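Local coordinates for protein phosphatase YwpJ (Bacillus subtilis, PDB 1NRW) that removes phosphate from phosphorylated five- and six-carbon sugars and nucleoside monophosphates in vitro, and less readily from FMN, with magnesium as cofactor, at residues 68-73 with 213-218; 80-85 with 171-176; 197-202 with 209-214. One frame throughout, in Å; residues are numbered along the deposited sequence. Where two conformers were deposited one is given.

Contact 1. Residues 68-73 with 213-218. With PO4 (phosphate ion), chain B.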
ATOM      1  N   ASN A  68      -2.298  -1.844  -4.198  1.00 13.37           N
ATOM      2  CA  ASN A  68      -1.863  -3.199  -3.892  1.00 14.46           C
ATOM      3  C   ASN A  68      -1.323  -3.968  -5.096  1.00 14.43           C
ATOM      4  O   ASN A  68      -1.470  -5.188  -5.174  1.00 17.24           O
ATOM      5  CB  ASN A  68      -3.021  -3.984  -3.256  1.00 14.95           C
ATOM      6  CG  ASN A  68      -2.567  -5.283  -2.622  1.00 18.32           C
ATOM      7  OD1 ASN A  68      -1.580  -5.309  -1.885  1.00 18.72           O
ATOM      8  ND2 ASN A  68      -3.291  -6.367  -2.889  1.00 18.79           N
ATOM      9  N   GLY A  69      -0.697  -3.261  -6.029  1.00 14.05           N
ATOM     10  CA  GLY A  69      -0.137  -3.935  -7.187  1.00 15.28           C
ATOM     11  C   GLY A  69      -1.065  -3.974  -8.383  1.00 15.36           C
ATOM     12  O   GLY A  69      -0.758  -4.610  -9.395  1.00 16.25           O
ATOM     13  N   ALA A  70      -2.205  -3.303  -8.277  1.00 13.96           N
ATOM     14  CA  ALA A  70      -3.154  -3.262  -9.385  1.00 13.93           C
ATOM     15  C   ALA A  70      -2.763  -2.187 -10.392  1.00 16.03           C
ATOM     16  O   ALA A  70      -3.155  -2.248 -11.560  1.00 18.15           O
ATOM     17  CB  ALA A  70      -4.567  -2.981  -8.859  1.00 13.17           C
ATOM     18  N   VAL A  71      -1.987  -1.205  -9.942  1.00 15.04           N
ATOM     19  CA  VAL A  71      -1.584  -0.100 -10.806  1.00 15.32           C
ATOM     20  C   VAL A  71      -0.086   0.203 -10.776  1.00 15.22           C
ATOM     21  O   VAL A  71       0.548   0.172  -9.717  1.00 13.88           O
ATOM     22  CB  VAL A  71      -2.361   1.189 -10.421  1.00 15.68           C
ATOM     23  CG1 VAL A  71      -1.983   2.333 -11.346  1.00 14.21           C
ATOM     24  CG2 VAL A  71      -3.858   0.926 -10.477  1.00 16.02           C
ATOM     25  N   ILE A  72       0.477   0.497 -11.948  1.00 13.40           N
ATOM     26  CA  ILE A  72       1.897   0.826 -12.055  1.00 14.50           C
ATOM     27  C   ILE A  72       2.100   2.078 -12.910  1.00 14.39           C
ATOM     28  O   ILE A  72       1.551   2.179 -14.011  1.00 15.25           O
ATOM     29  CB  ILE A  72       2.714  -0.313 -12.712  1.00 14.54           C
ATOM     30  CG1 ILE A  72       2.519  -1.624 -11.951  1.00 16.57           C
ATOM     31  CG2 ILE A  72       4.184   0.080 -12.766  1.00 14.60           C
ATOM     32  CD1 ILE A  72       3.303  -2.793 -12.536  1.00 19.33           C
ATOM     33  N   HIS A  73       2.883   3.025 -12.392  1.00 13.58           N
ATOM     34  CA  HIS A  73       3.213   4.265 -13.097  1.00 15.45           C
ATOM     35  C   HIS A  73       4.733   4.424 -13.063  1.00 15.01           C
ATOM     36  O   HIS A  73       5.394   3.931 -12.138  1.00 13.68           O
ATOM     37  CB  HIS A  73       2.601   5.501 -12.414  1.00 15.93           C
ATOM     38  CG  HIS A  73       1.139   5.696 -12.668  1.00 14.72           C
ATOM     39  ND1 HIS A  73       0.159   5.118 -11.890  1.00 13.78           N
ATOM     40  CD2 HIS A  73       0.490   6.442 -13.595  1.00 15.33           C
ATOM     41  CE1 HIS A  73      -1.029   5.504 -12.322  1.00 13.38           C
ATOM     42  NE2 HIS A  73      -0.856   6.308 -13.355  1.00 15.93           N
ATOM     43  N   ARG A 213      -6.837 -11.224  -8.596  1.00 19.05           N
ATOM     44  CA  ARG A 213      -5.844 -12.275  -8.399  1.00 20.44           C
ATOM     45  C   ARG A 213      -4.444 -11.894  -8.869  1.00 18.93           C
ATOM     46  O   ARG A 213      -3.458 -12.224  -8.213  1.00 18.69           O
ATOM     47  CB  ARG A 213      -6.284 -13.556  -9.120  1.00 23.38           C
ATOM     48  CG  ARG A 213      -5.327 -14.727  -8.934  1.00 29.21           C
ATOM     49  CD  ARG A 213      -5.147 -15.060  -7.456  1.00 34.38           C
ATOM     50  NE  ARG A 213      -4.196 -16.146  -7.240  1.00 39.94           N
ATOM     51  CZ  ARG A 213      -4.383 -17.401  -7.636  1.00 43.35           C
ATOM     52  NH1 ARG A 213      -5.497 -17.742  -8.275  1.00 44.24           N
ATOM     53  NH2 ARG A 213      -3.454 -18.318  -7.398  1.00 45.65           N
ATOM     54  N   LYS A 214      -4.355 -11.210 -10.005  1.00 19.09           N
ATOM     55  CA  LYS A 214      -3.062 -10.816 -10.549  1.00 17.98           C
ATOM     56  C   LYS A 214      -2.553  -9.484 -10.022  1.00 16.56           C
ATOM     57  O   LYS A 214      -1.538  -8.976 -10.493  1.00 17.66           O
ATOM     58  CB  LYS A 214      -3.111 -10.769 -12.077  1.00 20.82           C
ATOM     59  CG  LYS A 214      -3.305 -12.129 -12.733  1.00 24.62           C
ATOM     60  CD  LYS A 214      -3.154 -12.016 -14.246  1.00 28.48           C
ATOM     61  CE  LYS A 214      -3.400 -13.350 -14.935  1.00 31.53           C
ATOM     62  NZ  LYS A 214      -4.795 -13.827 -14.714  1.00 37.16           N
ATOM     63  N   ALA A 215      -3.258  -8.920  -9.045  1.00 14.45           N
ATOM     64  CA  ALA A 215      -2.841  -7.653  -8.457  1.00 15.57           C
ATOM     65  C   ALA A 215      -2.329  -7.849  -7.029  1.00 15.32           C
ATOM     66  O   ALA A 215      -3.112  -7.999  -6.094  1.00 16.28           O
ATOM     67  CB  ALA A 215      -4.006  -6.658  -8.459  1.00 13.45           C
ATOM     68  N   SER A 216      -1.011  -7.878  -6.875  1.00 15.41           N
ATOM     69  CA  SER A 216      -0.386  -8.003  -5.561  1.00 15.54           C
ATOM     70  C   SER A 216       0.940  -7.260  -5.679  1.00 14.17           C
ATOM     71  O   SER A 216       1.443  -7.055  -6.788  1.00 15.42           O
ATOM     72  CB  SER A 216      -0.157  -9.473  -5.174  1.00 16.52           C
ATOM     73  OG  SER A 216       0.876 -10.082  -5.936  1.00 17.31           O
ATOM     74  N   LYS A 217       1.510  -6.832  -4.558  1.00 14.43           N
ATOM     75  CA  LYS A 217       2.767  -6.104  -4.640  1.00 13.75           C
ATOM     76  C   LYS A 217       3.853  -6.966  -5.273  1.00 13.41           C
ATOM     77  O   LYS A 217       4.669  -6.468  -6.044  1.00 15.02           O
ATOM     78  CB  LYS A 217       3.203  -5.617  -3.253  1.00 11.67           C
ATOM     79  CG  LYS A 217       2.308  -4.507  -2.706  1.00 12.17           C
ATOM     80  CD  LYS A 217       2.897  -3.872  -1.451  1.00 12.31           C
ATOM     81  CE  LYS A 217       1.986  -2.773  -0.908  1.00 13.84           C
ATOM     82  NZ  LYS A 217       2.610  -2.087   0.258  1.00 13.02           N
ATOM     83  N   GLY A 218       3.842  -8.261  -4.961  1.00 14.87           N
ATOM     84  CA  GLY A 218       4.832  -9.165  -5.521  1.00 14.15           C
ATOM     85  C   GLY A 218       4.682  -9.364  -7.023  1.00 14.31           C
ATOM     86  O   GLY A 218       5.669  -9.361  -7.749  1.00 15.33           O
TER
HETATM   87  P   PO4 B 900       1.009   0.568   2.603  1.00 14.15           P
HETATM   88  O1  PO4 B 900       2.145   0.030   3.377  1.00 13.14           O
HETATM   89  O2  PO4 B 900       0.730  -0.330   1.453  1.00 14.34           O
HETATM   90  O3  PO4 B 900      -0.186   0.644   3.479  1.00 15.64           O
HETATM   91  O4  PO4 B 900       1.358   1.920   2.107  1.00 11.57           O
HETATM   92  O   HOH W   1       0.203  -7.317  -1.923  1.00 17.99           O
HETATM   93  O   HOH W   2       0.381  -6.769 -10.824  1.00 24.62           O
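With CG anti to the backbone N (chi1 -167°), the side chain of Asn68 is crossed at about a right angle by that of Lys217, whose CG stands anti to its carbonyl carbon (chi1 -70°); OD1 of Asn68 lies 4.1 Å from CG of Lys217, while ND2 of Asn68 is hydrogen-bonded to Ser211 OG. This is the active site of a HAD-fold phosphatase, where Lys217, first in helix 217-227, binds phosphate. Its NZ donates to O2 of the bound phosphate at 2.8 Å and forms salt bridges with Asp10, the probable nucleophile, and Asp244. A methionine in its place would probably cost the phosphate and both carboxylates their shared ammonium group. CA of Gly69 makes a CH...O contact with Ser216 O at 3.5 Å, and a side chain on this glycine would hit that oxygen. Ser216 is the N-cap of the helix, its OG taking the N-H of Gln219. CB of Ala70 lies 3.7 Å from CB of Ala215. Two waters, not direct hydrogen bonds, join the segments: one holds Gly69 O and Lys214 O, the other donates to Asn68 OD1 at 2.7 Å and accepts from Lys217 N at 3.0 Å.

Contact 2. Residues 80-85 with 171-176; sequences YHHETI and DFYNIL
Ile85 lies over the backbone of strand 172-178, its CB 4.2 Å from CB of Phe172 and its CD1 4.1 Å from CD1 of Ile175. Its chi1 of -63° sets CG1 anti to the carbonyl carbon, and the extended chi2 (169°) carries CD1 over the carbonyl of Tyr173. The backbone of Ile85 is tied down as well: its N donates to Phe172 O at 2.9 Å, a straight bond (163° at the hydrogen) that meets the carbonyl nearly head-on. Thr84 turns its methyl CG2 into the corner between CB of Asp171, 3.6 Å away, and CE1 of Tyr173. Glu83 O approaches the edge of the tyrosine ring near its plane. Two waters add to the seam, one donating to Glu83 O and Tyr173 O, the other bridging Ile85 O and Phe172 N. The contact joins core to cap, as in the Cof family: the segment leads out of strand 79-82, an edge strand of the eight-stranded HAD core sheet, to strand 172-178 of the six-stranded cap sheet. Phe172 and Ile175 also pack on helix 87-99, while Tyr173 and Asn174 both pair with Phe107 of strand 103-108 in a classic beta bulge.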
ATOM      1  N   TYR A  80       1.735   2.298 -16.788  1.00 14.36           N
ATOM      2  CA  TYR A  80       2.324   1.063 -17.291  1.00 14.96           C
ATOM      3  C   TYR A  80       1.371  -0.116 -17.148  1.00 16.76           C
ATOM      4  O   TYR A  80       1.505  -1.111 -17.854  1.00 16.67           O
ATOM      5  CB  TYR A  80       3.627   0.735 -16.548  1.00 15.37           C
ATOM      6  CG  TYR A  80       4.878   1.208 -17.255  1.00 14.90           C
ATOM      7  CD1 TYR A  80       5.127   2.567 -17.452  1.00 14.96           C
ATOM      8  CD2 TYR A  80       5.808   0.289 -17.748  1.00 15.67           C
ATOM      9  CE1 TYR A  80       6.275   2.997 -18.130  1.00 17.61           C
ATOM     10  CE2 TYR A  80       6.950   0.706 -18.422  1.00 16.74           C
ATOM     11  CZ  TYR A  80       7.177   2.058 -18.610  1.00 16.87           C
ATOM     12  OH  TYR A  80       8.309   2.459 -19.280  1.00 16.99           O
ATOM     13  N   HIS A  81       0.400  -0.013 -16.243  1.00 15.01           N
ATOM     14  CA  HIS A  81      -0.511  -1.133 -16.062  1.00 16.38           C
ATOM     15  C   HIS A  81      -1.673  -0.891 -15.113  1.00 17.82           C
ATOM     16  O   HIS A  81      -1.546  -0.172 -14.122  1.00 16.92           O
ATOM     17  CB  HIS A  81       0.276  -2.346 -15.536  1.00 15.91           C
ATOM     18  CG  HIS A  81      -0.509  -3.623 -15.508  1.00 17.20           C
ATOM     19  ND1 HIS A  81      -0.673  -4.419 -16.622  1.00 15.94           N
ATOM     20  CD2 HIS A  81      -1.186  -4.235 -14.506  1.00 16.76           C
ATOM     21  CE1 HIS A  81      -1.420  -5.464 -16.308  1.00 17.68           C
ATOM     22  NE2 HIS A  81      -1.745  -5.377 -15.031  1.00 17.43           N
ATOM     23  N   HIS A  82      -2.826  -1.473 -15.422  0.50 19.01           N
ATOM     24  CA  HIS A  82      -3.965  -1.403 -14.515  0.50 19.90           C
ATOM     25  C   HIS A  82      -4.659  -2.761 -14.578  0.50 20.45           C
ATOM     26  O   HIS A  82      -5.016  -3.260 -15.646  0.50 21.59           O
ATOM     27  CB  HIS A  82      -4.890  -0.185 -14.786  0.50 22.14           C
ATOM     28  CG  HIS A  82      -5.649  -0.217 -16.078  0.50 23.66           C
ATOM     29  ND1 HIS A  82      -6.084   0.937 -16.694  0.50 24.77           N
ATOM     30  CD2 HIS A  82      -6.114  -1.240 -16.831  0.50 24.92           C
ATOM     31  CE1 HIS A  82      -6.781   0.627 -17.771  0.50 24.25           C
ATOM     32  NE2 HIS A  82      -6.815  -0.689 -17.877  0.50 24.92           N
ATOM     33  N   GLU A  83      -4.775  -3.382 -13.408  1.00 18.86           N
ATOM     34  CA  GLU A  83      -5.335  -4.721 -13.253  1.00 17.79           C
ATOM     35  C   GLU A  83      -6.606  -4.535 -12.448  1.00 19.90           C
ATOM     36  O   GLU A  83      -6.555  -4.271 -11.248  1.00 19.52           O
ATOM     37  CB  GLU A  83      -4.359  -5.622 -12.500  1.00 19.09           C
ATOM     38  CG  GLU A  83      -4.749  -7.093 -12.468  1.00 18.19           C
ATOM     39  CD  GLU A  83      -4.619  -7.768 -13.828  1.00 20.71           C
ATOM     40  OE1 GLU A  83      -3.620  -7.514 -14.534  1.00 18.84           O
ATOM     41  OE2 GLU A  83      -5.507  -8.571 -14.180  1.00 20.17           O
ATOM     42  N   THR A  84      -7.743  -4.676 -13.112  1.00 20.17           N
ATOM     43  CA  THR A  84      -9.029  -4.467 -12.466  1.00 21.17           C
ATOM     44  C   THR A  84      -9.727  -5.687 -11.896  1.00 20.66           C
ATOM     45  O   THR A  84      -9.464  -6.826 -12.287  1.00 19.87           O
ATOM     46  CB  THR A  84     -10.014  -3.792 -13.434  1.00 22.85           C
ATOM     47  OG1 THR A  84     -10.237  -4.653 -14.559  1.00 23.68           O
ATOM     48  CG2 THR A  84      -9.460  -2.462 -13.919  1.00 24.65           C
ATOM     49  N   ILE A  85     -10.624  -5.420 -10.955  1.00 20.66           N
ATOM     50  CA  ILE A  85     -11.437  -6.452 -10.322  1.00 20.09           C
ATOM     51  C   ILE A  85     -12.676  -6.545 -11.208  1.00 21.39           C
ATOM     52  O   ILE A  85     -13.264  -5.516 -11.554  1.00 19.35           O
ATOM     53  CB  ILE A  85     -11.900  -6.022  -8.905  1.00 18.91           C
ATOM     54  CG1 ILE A  85     -10.693  -5.834  -7.986  1.00 20.54           C
ATOM     55  CG2 ILE A  85     -12.864  -7.062  -8.328  1.00 17.54           C
ATOM     56  CD1 ILE A  85     -11.043  -5.152  -6.667  1.00 21.71           C
ATOM     57  N   ASP A 171     -13.102   1.969 -13.109  1.00 33.54           N
ATOM     58  CA  ASP A 171     -12.386   0.728 -12.859  1.00 29.99           C
ATOM     59  C   ASP A 171     -12.153   0.547 -11.368  1.00 25.82           C
ATOM     60  O   ASP A 171     -11.870   1.507 -10.654  1.00 23.75           O
ATOM     61  CB  ASP A 171     -11.045   0.733 -13.596  1.00 32.18           C
ATOM     62  CG  ASP A 171     -11.210   0.784 -15.104  1.00 36.37           C
ATOM     63  OD1 ASP A 171     -11.866  -0.118 -15.666  1.00 37.52           O
ATOM     64  OD2 ASP A 171     -10.681   1.727 -15.727  1.00 40.37           O
ATOM     65  N   PHE A 172     -12.281  -0.692 -10.910  1.00 22.25           N
ATOM     66  CA  PHE A 172     -12.087  -1.032  -9.505  1.00 19.65           C
ATOM     67  C   PHE A 172     -10.720  -1.692  -9.362  1.00 18.30           C
ATOM     68  O   PHE A 172     -10.475  -2.749  -9.936  1.00 18.56           O
ATOM     69  CB  PHE A 172     -13.192  -1.991  -9.056  1.00 20.11           C
ATOM     70  CG  PHE A 172     -14.574  -1.399  -9.148  1.00 22.41           C
ATOM     71  CD1 PHE A 172     -15.008  -0.470  -8.211  1.00 22.51           C
ATOM     72  CD2 PHE A 172     -15.426  -1.743 -10.194  1.00 23.63           C
ATOM     73  CE1 PHE A 172     -16.276   0.114  -8.310  1.00 25.58           C
ATOM     74  CE2 PHE A 172     -16.693  -1.168 -10.306  1.00 23.76           C
ATOM     75  CZ  PHE A 172     -17.121  -0.235  -9.360  1.00 23.90           C
ATOM     76  N   TYR A 173      -9.833  -1.064  -8.593  1.00 15.78           N
ATOM     77  CA  TYR A 173      -8.484  -1.593  -8.415  1.00 15.27           C
ATOM     78  C   TYR A 173      -8.234  -2.297  -7.091  1.00 15.11           C
ATOM     79  O   TYR A 173      -7.624  -3.362  -7.053  1.00 15.50           O
ATOM     80  CB  TYR A 173      -7.453  -0.473  -8.556  1.00 15.98           C
ATOM     81  CG  TYR A 173      -7.501   0.267  -9.870  1.00 20.59           C
ATOM     82  CD1 TYR A 173      -7.535  -0.424 -11.084  1.00 22.21           C
ATOM     83  CD2 TYR A 173      -7.493   1.659  -9.904  1.00 23.22           C
ATOM     84  CE1 TYR A 173      -7.562   0.262 -12.299  1.00 25.79           C
ATOM     85  CE2 TYR A 173      -7.519   2.353 -11.109  1.00 26.74           C
ATOM     86  CZ  TYR A 173      -7.555   1.648 -12.302  1.00 26.23           C
ATOM     87  OH  TYR A 173      -7.577   2.337 -13.493  1.00 31.27           O
ATOM     88  N   ASN A 174      -8.692  -1.694  -5.998  1.00 14.60           N
ATOM     89  CA  ASN A 174      -8.459  -2.262  -4.678  1.00 14.52           C
ATOM     90  C   ASN A 174      -9.612  -1.831  -3.786  1.00 13.59           C
ATOM     91  O   ASN A 174     -10.109  -0.709  -3.905  1.00 14.86           O
ATOM     92  CB  ASN A 174      -7.113  -1.728  -4.145  1.00 15.46           C
ATOM     93  CG  ASN A 174      -6.618  -2.458  -2.901  1.00 16.14           C
ATOM     94  OD1 ASN A 174      -6.855  -3.651  -2.719  1.00 17.11           O
ATOM     95  ND2 ASN A 174      -5.884  -1.736  -2.051  1.00 16.29           N
ATOM     96  N   ILE A 175     -10.052  -2.737  -2.923  1.00 13.49           N
ATOM     97  CA  ILE A 175     -11.139  -2.450  -1.997  1.00 12.95           C
ATOM     98  C   ILE A 175     -10.655  -2.724  -0.584  1.00 14.57           C
ATOM     99  O   ILE A 175     -10.239  -3.842  -0.263  1.00 14.78           O
ATOM    100  CB  ILE A 175     -12.377  -3.331  -2.280  1.00 14.52           C
ATOM    101  CG1 ILE A 175     -12.904  -3.047  -3.689  1.00 14.97           C
ATOM    102  CG2 ILE A 175     -13.469  -3.043  -1.246  1.00 16.19           C
ATOM    103  CD1 ILE A 175     -14.020  -3.991  -4.140  1.00 16.59           C
ATOM    104  N   LEU A 176     -10.693  -1.692   0.251  1.00 13.95           N
ATOM    105  CA  LEU A 176     -10.276  -1.825   1.642  1.00 13.82           C
ATOM    106  C   LEU A 176     -11.519  -1.968   2.520  1.00 13.86           C
ATOM    107  O   LEU A 176     -12.478  -1.214   2.366  1.00 15.38           O
ATOM    108  CB  LEU A 176      -9.465  -0.596   2.076  1.00 15.37           C
ATOM    109  CG  LEU A 176      -8.968  -0.538   3.531  1.00 16.14           C
ATOM    110  CD1 LEU A 176      -7.730   0.341   3.611  1.00 17.78           C
ATOM    111  CD2 LEU A 176     -10.071  -0.009   4.455  1.00 16.89           C
TER
HETATM  112  O   HOH W   3      -7.293  -5.317  -8.848  1.00 15.12           O
HETATM  113  O   HOH W   4     -13.264  -2.912 -12.590  1.00 25.64           O

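Contact 3. Residues 197-202 with 209-214; sequences DLTLVS and ELSSRK
Thr199 and Glu209, the two residues with most area buried here, sit on the same face of the ladder. The N of Thr199 donates to Ser211 O at 2.8 Å, and its O accepts from Ser211 N. OG1 of Thr199, anti to the carbonyl carbon (chi1 -71°), donates to Ser212 O at 2.9 Å, tilted 34° from that carbonyl plane. CB of Thr199 also rests 3.5 Å from OG of Ser211, a hydroxyl that is hydrogen-bonded to Ala215 O as well. One water donates both to this OG and to Thr199 O.

Strands 198-201 and 207-212 form an antiparallel beta hairpin at one end of the six-stranded cap sheet, with 198-201 outermost. Thr199-Ser211 and Val201-Glu209 are its hydrogen-bonded pairs. At the second, Glu209 N donates to Val201 O at 2.7 Å from above the carbonyl plane, while the return bond from Val201 N lies in the carbonyl plane of Glu209. CB of Glu209 meets CG2 of Val201 at 3.8 Å; its carboxylate is held by Ser203 and Asn174, and its side chain comes within about 5 Å of the bound phosphate, so this edge of the cap faces the phosphate site. On the other face, Leu200 and Leu210 lie side by side, CD1 of Leu200 3.7 Å from CD2 of Leu210. Beyond the Leu198-Ser212 pair, away from the hairpin turn, Arg213 N bonds to Asp197 O at 3.1 Å.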
ATOM      1  N   ASP A 197     -10.028 -15.908  -7.561  1.00 26.42           N
ATOM      2  CA  ASP A 197     -10.057 -14.796  -8.503  1.00 23.83           C
ATOM      3  C   ASP A 197      -9.647 -13.491  -7.821  1.00 22.48           C
ATOM      4  O   ASP A 197      -9.656 -12.431  -8.440  1.00 22.96           O
ATOM      5  CB  ASP A 197     -11.461 -14.643  -9.099  1.00 25.51           C
ATOM      6  CG  ASP A 197     -12.522 -14.367  -8.045  1.00 26.11           C
ATOM      7  OD1 ASP A 197     -12.541 -15.076  -7.018  1.00 26.75           O
ATOM      8  OD2 ASP A 197     -13.341 -13.444  -8.243  1.00 26.89           O
ATOM      9  N   LEU A 198      -9.270 -13.579  -6.550  1.00 19.74           N
ATOM     10  CA  LEU A 198      -8.887 -12.392  -5.790  1.00 20.09           C
ATOM     11  C   LEU A 198      -7.597 -12.546  -5.000  1.00 19.82           C
ATOM     12  O   LEU A 198      -7.118 -13.658  -4.770  1.00 19.44           O
ATOM     13  CB  LEU A 198     -10.001 -12.032  -4.805  1.00 18.20           C
ATOM     14  CG  LEU A 198     -11.389 -11.711  -5.362  1.00 19.61           C
ATOM     15  CD1 LEU A 198     -12.386 -11.590  -4.206  1.00 20.23           C
ATOM     16  CD2 LEU A 198     -11.331 -10.426  -6.175  1.00 20.49           C
ATOM     17  N   THR A 199      -7.040 -11.408  -4.594  1.00 18.79           N
ATOM     18  CA  THR A 199      -5.844 -11.364  -3.762  1.00 16.99           C
ATOM     19  C   THR A 199      -6.335 -10.752  -2.444  1.00 17.34           C
ATOM     20  O   THR A 199      -6.947  -9.680  -2.443  1.00 16.48           O
ATOM     21  CB  THR A 199      -4.740 -10.459  -4.362  1.00 15.66           C
ATOM     22  OG1 THR A 199      -4.176 -11.084  -5.524  1.00 17.15           O
ATOM     23  CG2 THR A 199      -3.630 -10.223  -3.344  1.00 17.12           C
ATOM     24  N   LEU A 200      -6.101 -11.448  -1.336  1.00 14.86           N
ATOM     25  CA  LEU A 200      -6.522 -10.967  -0.021  1.00 15.94           C
ATOM     26  C   LEU A 200      -5.316 -10.672   0.862  1.00 15.24           C
ATOM     27  O   LEU A 200      -4.479 -11.545   1.098  1.00 14.94           O
ATOM     28  CB  LEU A 200      -7.408 -12.010   0.672  1.00 16.15           C
ATOM     29  CG  LEU A 200      -7.699 -11.774   2.166  1.00 17.45           C
ATOM     30  CD1 LEU A 200      -8.529 -10.508   2.344  1.00 16.72           C
ATOM     31  CD2 LEU A 200      -8.439 -12.975   2.744  1.00 18.82           C
ATOM     32  N   VAL A 201      -5.229  -9.434   1.344  1.00 14.80           N
ATOM     33  CA  VAL A 201      -4.137  -9.021   2.221  1.00 15.15           C
ATOM     34  C   VAL A 201      -4.659  -8.062   3.288  1.00 15.76           C
ATOM     35  O   VAL A 201      -5.863  -7.820   3.386  1.00 15.23           O
ATOM     36  CB  VAL A 201      -2.998  -8.304   1.440  1.00 15.93           C
ATOM     37  CG1 VAL A 201      -2.415  -9.237   0.393  1.00 16.18           C
ATOM     38  CG2 VAL A 201      -3.522  -7.022   0.798  1.00 15.04           C
ATOM     39  N   SER A 202      -3.742  -7.535   4.095  1.00 17.04           N
ATOM     40  CA  SER A 202      -4.079  -6.572   5.137  1.00 16.72           C
ATOM     41  C   SER A 202      -2.917  -5.595   5.249  1.00 16.67           C
ATOM     42  O   SER A 202      -1.756  -5.984   5.070  1.00 18.69           O
ATOM     43  CB  SER A 202      -4.298  -7.276   6.481  1.00 18.32           C
ATOM     44  OG  SER A 202      -4.439  -6.331   7.534  1.00 17.53           O
ATOM     45  N   GLU A 209      -7.623  -5.976   2.551  1.00 15.83           N
ATOM     46  CA  GLU A 209      -7.748  -5.382   1.228  1.00 14.99           C
ATOM     47  C   GLU A 209      -7.964  -6.473   0.197  1.00 15.45           C
ATOM     48  O   GLU A 209      -7.390  -7.558   0.296  1.00 15.99           O
ATOM     49  CB  GLU A 209      -6.485  -4.583   0.877  1.00 15.21           C
ATOM     50  CG  GLU A 209      -6.244  -3.350   1.763  1.00 16.70           C
ATOM     51  CD  GLU A 209      -4.948  -2.623   1.424  1.00 21.59           C
ATOM     52  OE1 GLU A 209      -4.446  -2.775   0.284  1.00 22.32           O
ATOM     53  OE2 GLU A 209      -4.434  -1.884   2.293  1.00 23.15           O
ATOM     54  N   LEU A 210      -8.794  -6.172  -0.792  1.00 14.02           N
ATOM     55  CA  LEU A 210      -9.097  -7.114  -1.855  1.00 14.61           C
ATOM     56  C   LEU A 210      -8.825  -6.503  -3.223  1.00 14.50           C
ATOM     57  O   LEU A 210      -9.339  -5.434  -3.551  1.00 15.73           O
ATOM     58  CB  LEU A 210     -10.568  -7.534  -1.773  1.00 15.53           C
ATOM     59  CG  LEU A 210     -10.967  -8.370  -0.554  1.00 17.55           C
ATOM     60  CD1 LEU A 210     -12.484  -8.373  -0.408  1.00 19.34           C
ATOM     61  CD2 LEU A 210     -10.434  -9.786  -0.706  1.00 18.20           C
ATOM     62  N   SER A 211      -8.003  -7.183  -4.014  1.00 14.68           N
ATOM     63  CA  SER A 211      -7.698  -6.734  -5.367  1.00 15.11           C
ATOM     64  C   SER A 211      -7.823  -7.976  -6.245  1.00 15.15           C
ATOM     65  O   SER A 211      -8.097  -9.066  -5.733  1.00 15.34           O
ATOM     66  CB  SER A 211      -6.282  -6.149  -5.438  1.00 14.18           C
ATOM     67  OG  SER A 211      -5.328  -7.053  -4.915  1.00 16.24           O
ATOM     68  N   SER A 212      -7.640  -7.827  -7.551  1.00 16.28           N
ATOM     69  CA  SER A 212      -7.756  -8.980  -8.434  1.00 18.03           C
ATOM     70  C   SER A 212      -6.627  -9.978  -8.177  1.00 19.48           C
ATOM     71  O   SER A 212      -5.590  -9.627  -7.612  1.00 17.55           O
ATOM     72  CB  SER A 212      -7.744  -8.538  -9.894  1.00 21.40           C
ATOM     73  OG  SER A 212      -8.167  -9.600 -10.735  1.00 25.31           O
ATOM     74  N   ARG A 213      -6.837 -11.224  -8.596  1.00 19.05           N
ATOM     75  CA  ARG A 213      -5.844 -12.275  -8.399  1.00 20.44           C
ATOM     76  C   ARG A 213      -4.444 -11.894  -8.869  1.00 18.93           C
ATOM     77  O   ARG A 213      -3.458 -12.224  -8.213  1.00 18.69           O
ATOM     78  CB  ARG A 213      -6.284 -13.556  -9.120  1.00 23.38           C
ATOM     79  CG  ARG A 213      -5.327 -14.727  -8.934  1.00 29.21           C
ATOM     80  CD  ARG A 213      -5.147 -15.060  -7.456  1.00 34.38           C
ATOM     81  NE  ARG A 213      -4.196 -16.146  -7.240  1.00 39.94           N
ATOM     82  CZ  ARG A 213      -4.383 -17.401  -7.636  1.00 43.35           C
ATOM     83  NH1 ARG A 213      -5.497 -17.742  -8.275  1.00 44.24           N
ATOM     84  NH2 ARG A 213      -3.454 -18.318  -7.398  1.00 45.65           N
ATOM     85  N   LYS A 214      -4.355 -11.210 -10.005  1.00 19.09           N
ATOM     86  CA  LYS A 214      -3.062 -10.816 -10.549  1.00 17.98           C
ATOM     87  C   LYS A 214      -2.553  -9.484 -10.022  1.00 16.56           C
ATOM     88  O   LYS A 214      -1.538  -8.976 -10.493  1.00 17.66           O
ATOM     89  CB  LYS A 214      -3.111 -10.769 -12.077  1.00 20.82           C
ATOM     90  CG  LYS A 214      -3.305 -12.129 -12.733  1.00 24.62           C
ATOM     91  CD  LYS A 214      -3.154 -12.016 -14.246  1.00 28.48           C
ATOM     92  CE  LYS A 214      -3.400 -13.350 -14.935  1.00 31.53           C
ATOM     93  NZ  LYS A 214      -4.795 -13.827 -14.714  1.00 37.16           N
TER
HETATM   94  O   HOH W   5      -5.647  -7.315  -2.353  1.00 66.13           O

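How the contacts relate
The touching residues of contact 1 are all buried and reach the phosphate site, whereas contacts 2 and 3 are only partly buried. The segments of contact 1 meet through backbone packing and water, those of contact 2 through apolar side chains and a single backbone bond, those of contact 3 through a ladder of backbone bonds with a threonine hydroxyl bond and a leucine pair. Contacts 1 and 2 share the eight-stranded sheet, where 71-73 and 79-82 are neighbours; Ala70 O is 2.7 Å from Glu83 N. Contacts 2 and 3 share the six-stranded sheet, with Ile175 O 2.8 Å from Leu210 N. Contacts 1 and 3 have Arg213 and Lys214 in common, where the hairpin runs on toward helix 217-227.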